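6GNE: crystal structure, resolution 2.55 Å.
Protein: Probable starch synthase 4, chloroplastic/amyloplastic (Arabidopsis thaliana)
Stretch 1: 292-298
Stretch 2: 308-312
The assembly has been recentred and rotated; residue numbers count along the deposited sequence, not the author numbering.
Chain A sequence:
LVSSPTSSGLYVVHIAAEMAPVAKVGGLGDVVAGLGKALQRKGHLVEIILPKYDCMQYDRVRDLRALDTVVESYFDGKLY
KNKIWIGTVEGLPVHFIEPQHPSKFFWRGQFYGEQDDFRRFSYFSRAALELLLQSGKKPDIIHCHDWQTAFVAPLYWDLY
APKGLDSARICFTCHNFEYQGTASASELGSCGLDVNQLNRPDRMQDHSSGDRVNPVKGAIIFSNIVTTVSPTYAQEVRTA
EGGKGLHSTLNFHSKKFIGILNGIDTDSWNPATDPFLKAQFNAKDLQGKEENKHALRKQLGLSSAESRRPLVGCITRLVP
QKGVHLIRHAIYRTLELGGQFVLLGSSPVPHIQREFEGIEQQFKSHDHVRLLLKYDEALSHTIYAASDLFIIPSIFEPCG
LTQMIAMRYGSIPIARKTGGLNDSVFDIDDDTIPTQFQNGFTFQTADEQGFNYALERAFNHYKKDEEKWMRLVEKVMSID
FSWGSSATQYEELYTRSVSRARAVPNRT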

# COMPACT_ATOMS: atom_id res chain seq x y z
N ASN A 292 -12.86 -14.24 -18.97
CA ASN A 292 -13.01 -13.83 -17.54
C ASN A 292 -14.20 -12.89 -17.35
O ASN A 292 -14.93 -12.97 -16.35
CB ASN A 292 -11.71 -13.19 -16.99
CG ASN A 292 -10.64 -14.21 -16.66
OD1 ASN A 292 -10.82 -15.08 -15.80
ND2 ASN A 292 -9.50 -14.12 -17.36
N LYS A 293 -14.40 -11.99 -18.30
CA LYS A 293 -15.58 -11.15 -18.31
C LYS A 293 -16.85 -12.01 -18.27
O LYS A 293 -17.73 -11.77 -17.45
CB LYS A 293 -15.55 -10.20 -19.50
CG LYS A 293 -16.69 -9.19 -19.46
CD LYS A 293 -16.49 -8.12 -20.50
CE LYS A 293 -17.71 -7.22 -20.54
NZ LYS A 293 -17.52 -6.08 -21.48
N HIS A 294 -16.90 -13.03 -19.12
CA HIS A 294 -18.06 -13.92 -19.14
C HIS A 294 -18.19 -14.72 -17.81
O HIS A 294 -19.27 -14.81 -17.24
CB HIS A 294 -17.99 -14.83 -20.36
CG HIS A 294 -19.17 -15.74 -20.51
ND1 HIS A 294 -19.20 -17.01 -19.97
CD2 HIS A 294 -20.35 -15.57 -21.16
CE1 HIS A 294 -20.35 -17.59 -20.30
NE2 HIS A 294 -21.07 -16.74 -21.01
N ALA A 295 -17.08 -15.27 -17.32
CA ALA A 295 -17.09 -16.07 -16.11
C ALA A 295 -17.61 -15.25 -14.90
O ALA A 295 -18.45 -15.74 -14.14
CB ALA A 295 -15.70 -16.64 -15.83
N LEU A 296 -17.13 -14.01 -14.76
CA LEU A 296 -17.52 -13.15 -13.64
C LEU A 296 -19.00 -12.77 -13.71
O LEU A 296 -19.69 -12.82 -12.69
CB LEU A 296 -16.69 -11.90 -13.59
CG LEU A 296 -16.97 -11.03 -12.38
CD1 LEU A 296 -16.51 -11.67 -11.08
CD2 LEU A 296 -16.26 -9.68 -12.57
N ARG A 297 -19.47 -12.41 -14.89
CA ARG A 297 -20.91 -12.20 -15.10
C ARG A 297 -21.76 -13.38 -14.64
O ARG A 297 -22.73 -13.22 -13.89
CB ARG A 297 -21.21 -11.88 -16.57
CG ARG A 297 -20.78 -10.48 -16.99
CD ARG A 297 -20.91 -10.34 -18.48
NE ARG A 297 -21.00 -8.95 -18.90
CZ ARG A 297 -21.09 -8.51 -20.16
NH1 ARG A 297 -21.08 -9.34 -21.21
NH2 ARG A 297 -21.17 -7.21 -20.39
N LYS A 298 -21.35 -14.57 -15.08
CA LYS A 298 -22.02 -15.84 -14.76
C LYS A 298 -21.95 -16.11 -13.25
O LYS A 298 -22.95 -16.48 -12.64
CB LYS A 298 -21.40 -16.96 -15.61
CG LYS A 298 -21.92 -18.36 -15.41
CD LYS A 298 -21.85 -19.15 -16.72
CE LYS A 298 -23.07 -18.88 -17.63
NZ LYS A 298 -23.27 -19.89 -18.72
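Stretch 2, residues 308-312: RRPLV

A short loop running into a strand lies against one side of a helix, held by a lysine-to-carbonyl hydrogen bond, a bridging water and a small leucine contact. Stretch 1 is helical throughout, with backbone bonds such as Leu-296 N to Asn-292 O at 2.9 Å. Stretch 2 is extended from Arg-309 onward and enters a strand at Leu-311. It runs across the helix: Arg-309 meets Lys-293 and Arg-297, then Leu-311 meets Lys-293 and Leu-296. Arg-308 differs, with positive phi and psi (61/40). The backbones stay well apart: the nearest CA atoms, those of Lys-293 and Leu-311, are 8.0 Å from each other. Side chains therefore span the gap.

Lys-293, Leu-296 and Arg-297 all point toward stretch 2. The side chain of Lys-293 is fully extended, with all four chi angles t. This reach brings Lys-293 NZ to 2.8 Å from Arg-309 O, where it donates a hydrogen bond. Its aliphatic part also packs on the strand, with Lys-293 CE 4.1 Å from Leu-311 CB.

Arg-297 approaches the same carbonyl, its NH2 lying 3.3 Å from Arg-309 O. Arg-297 NH2 is also 3.8 Å from Arg-309 CB. A water bridges the Arg-297 side chain to the Arg-309 backbone. It accepts hydrogen bonds from Arg-297 NH1 at 3.1 Å and from Arg-309 N at 3.2 Å. Both the amide and the carbonyl of Arg-309 are thus engaged from the helix, one through water and one directly. The side chain of Arg-309 starts sideways and its end leads away.

Further on, where the strand begins, Leu-311 points toward the helix and has the largest covered area in the contact. Leu-311 CD2 meets Leu-296 CD2 at 4.1 Å, an apolar contact. Pro-310 points away, and Val-312 is out of reach. The interface is small, burying 243 Å² over both sides.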

# COMPACT_ATOMS: atom_id res chain seq x y z
N ARG A 308 -20.36 -5.92 -26.11
CA ARG A 308 -20.04 -4.48 -26.02
C ARG A 308 -20.86 -3.66 -25.01
O ARG A 308 -21.18 -2.51 -25.25
CB ARG A 308 -20.11 -3.85 -27.43
CG ARG A 308 -18.90 -4.21 -28.27
CD ARG A 308 -17.75 -3.22 -28.04
NE ARG A 308 -16.54 -3.90 -27.57
CZ ARG A 308 -15.41 -3.29 -27.30
NH1 ARG A 308 -14.41 -4.02 -26.82
NH2 ARG A 308 -15.27 -1.99 -27.42
N ARG A 309 -21.10 -4.25 -23.85
CA ARG A 309 -21.50 -3.49 -22.69
C ARG A 309 -20.25 -3.42 -21.79
O ARG A 309 -19.75 -4.45 -21.36
CB ARG A 309 -22.68 -4.16 -22.00
CG ARG A 309 -23.37 -3.27 -21.01
CD ARG A 309 -24.61 -3.89 -20.39
NE ARG A 309 -25.85 -3.28 -20.87
CZ ARG A 309 -26.57 -2.31 -20.28
NH1 ARG A 309 -27.69 -1.92 -20.88
NH2 ARG A 309 -26.23 -1.74 -19.12
N PRO A 310 -19.70 -2.21 -21.56
CA PRO A 310 -18.48 -2.10 -20.76
C PRO A 310 -18.73 -2.41 -19.26
O PRO A 310 -19.71 -1.94 -18.69
CB PRO A 310 -18.06 -0.65 -20.97
CG PRO A 310 -19.32 0.07 -21.19
CD PRO A 310 -20.20 -0.88 -21.95
N LEU A 311 -17.86 -3.23 -18.68
CA LEU A 311 -17.89 -3.56 -17.27
C LEU A 311 -16.93 -2.64 -16.54
O LEU A 311 -15.74 -2.65 -16.82
CB LEU A 311 -17.48 -5.02 -17.05
CG LEU A 311 -17.45 -5.52 -15.61
CD1 LEU A 311 -18.85 -5.57 -15.04
CD2 LEU A 311 -16.83 -6.90 -15.55
N VAL A 312 -17.44 -1.83 -15.63
CA VAL A 312 -16.64 -0.90 -14.83
C VAL A 312 -16.40 -1.57 -13.50
O VAL A 312 -17.34 -2.00 -12.83
CB VAL A 312 -17.39 0.44 -14.60
CG1 VAL A 312 -16.55 1.37 -13.71
CG2 VAL A 312 -17.73 1.13 -15.93
O HOH W 1 -20.46 -7.39 -23.58